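Local structure of caspase Nc subunit 1 (Drosophila melanogaster, 2FP3) at residues N105-Q108 against D109-F112. The protein is an initiator caspase, a cysteine endopeptidase whose activity sets off the cascade of caspases that carries out apoptosis, including steroid-mediated cell death during insect metamorphosis. The protein carries 2 engineered substitutions. Sequence-based numbering, arbitrary orientation.
Sequences NVNQ and DQFF
Asn107 and Phe111 are joined through the backbone: Phe111 N donates a hydrogen bond to Asn107 O (2.8 Å) in the first turn of helix 108-119. The start of this helix carries a capping box between Asn107, the N-cap residue, and Gln110. In the caspase domain the helix follows strand 98-103 and packs against the central sheet.

Each of the two side chains accepts from the other's backbone. Asn107 OD1 receives Gln110 N at 2.5 Å, with the donor 36° out of the carbonyl plane. With chi1 at 60°, CG of Asn107 stands between the backbone N and the carbonyl carbon, and OD1 is brought over the helix start, to Gln110 N. In return, Gln110 OE1 uses an in-plane lone pair to accept from Asn107 N at 3.1 Å. The two amides lie nearly parallel, their planes 18° apart.

Val106 CG2 meets Phe111 CB at 4.2 Å. Both residues also touch Val67 of strand 62-68, which ties the helix start to the sheet. The Phe111 ring also meets that of Phe149. One residue on, Phe112 N makes a weak hydrogen bond to Gln108 O. That same oxygen lies at the edge of the Phe112 ring, in its plane, 3.1 Å from CD1.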
loop_
_atom_site.group_PDB
_atom_site.type_symbol
_atom_site.label_atom_id
_atom_site.label_comp_id
_atom_site.label_asym_id
_atom_site.label_seq_id
_atom_site.Cartn_x
_atom_site.Cartn_y
_atom_site.Cartn_z
ATOM N N ASN A 105 14.921 7.357 -2.281
ATOM C CA ASN A 105 14.857 7.925 -3.620
ATOM C C ASN A 105 15.347 6.962 -4.702
ATOM O O ASN A 105 16.415 6.362 -4.587
ATOM C CB ASN A 105 15.666 9.223 -3.690
ATOM C CG ASN A 105 15.145 10.284 -2.743
ATOM O OD1 ASN A 105 13.941 10.536 -2.679
ATOM N ND2 ASN A 105 16.051 10.920 -2.006
ATOM N N VAL A 106 14.553 6.806 -5.751
ATOM C CA VAL A 106 14.928 5.940 -6.857
ATOM C C VAL A 106 14.376 6.540 -8.135
ATOM O O VAL A 106 13.391 7.279 -8.106
ATOM C CB VAL A 106 14.380 4.489 -6.689
ATOM C CG1 VAL A 106 15.041 3.817 -5.505
ATOM C CG2 VAL A 106 12.879 4.505 -6.514
ATOM N N ASN A 107 15.023 6.232 -9.252
ATOM C CA ASN A 107 14.598 6.740 -10.548
ATOM C C ASN A 107 13.691 5.740 -11.251
ATOM O O ASN A 107 13.580 4.591 -10.839
ATOM C CB ASN A 107 15.818 7.030 -11.426
ATOM C CG ASN A 107 16.667 5.799 -11.666
ATOM O OD1 ASN A 107 16.205 4.809 -12.229
ATOM N ND2 ASN A 107 17.921 5.856 -11.235
ATOM N N GLN A 108 13.050 6.192 -12.319
ATOM C CA GLN A 108 12.149 5.348 -13.080
ATOM C C GLN A 108 12.764 3.987 -13.382
ATOM O O GLN A 108 12.101 2.954 -13.267
ATOM C CB GLN A 108 11.779 6.038 -14.390
ATOM C CG GLN A 108 10.796 5.264 -15.234
ATOM C CD GLN A 108 10.359 6.037 -16.456
ATOM O OE1 GLN A 108 10.046 7.226 -16.373
ATOM N NE2 GLN A 108 10.320 5.362 -17.598
ATOM N N ASP A 109 14.033 3.989 -13.763
ATOM C CA ASP A 109 14.720 2.755 -14.103
ATOM C C ASP A 109 14.965 1.859 -12.895
ATOM O O ASP A 109 14.768 0.651 -12.965
ATOM C CB ASP A 109 16.047 3.070 -14.793
ATOM C CG ASP A 109 16.683 1.844 -15.410
ATOM O OD1 ASP A 109 16.038 1.223 -16.282
ATOM O OD2 ASP A 109 17.822 1.501 -15.025
ATOM N N GLN A 110 15.405 2.440 -11.787
ATOM C CA GLN A 110 15.665 1.654 -10.588
ATOM C C GLN A 110 14.362 1.080 -10.040
ATOM O O GLN A 110 14.291 -0.090 -9.659
ATOM C CB GLN A 110 16.324 2.522 -9.523
ATOM C CG GLN A 110 17.670 3.089 -9.922
ATOM C CD GLN A 110 18.268 3.961 -8.832
ATOM O OE1 GLN A 110 17.640 4.916 -8.371
ATOM N NE2 GLN A 110 19.490 3.635 -8.416
ATOM N N PHE A 111 13.327 1.911 -10.016
ATOM C CA PHE A 111 12.035 1.492 -9.502
ATOM C C PHE A 111 11.533 0.198 -10.108
ATOM O O PHE A 111 11.185 -0.730 -9.387
ATOM C CB PHE A 111 10.973 2.565 -9.729
ATOM C CG PHE A 111 9.614 2.150 -9.261
ATOM C CD1 PHE A 111 9.352 2.011 -7.905
ATOM C CD2 PHE A 111 8.637 1.791 -10.170
ATOM C CE1 PHE A 111 8.146 1.510 -7.463
ATOM C CE2 PHE A 111 7.425 1.288 -9.738
ATOM C CZ PHE A 111 7.177 1.145 -8.378
ATOM N N PHE A 112 11.479 0.148 -11.435
ATOM C CA PHE A 112 11.000 -1.040 -12.130
ATOM C C PHE A 112 11.920 -2.243 -11.994
ATOM O O PHE A 112 11.501 -3.375 -12.230
ATOM C CB PHE A 112 10.766 -0.741 -13.613
ATOM C CG PHE A 112 9.513 0.034 -13.878
ATOM C CD1 PHE A 112 9.549 1.415 -14.027
ATOM C CD2 PHE A 112 8.282 -0.616 -13.936
ATOM C CE1 PHE A 112 8.374 2.143 -14.232
ATOM C CE2 PHE A 112 7.104 0.100 -14.141
ATOM C CZ PHE A 112 7.150 1.483 -14.287
#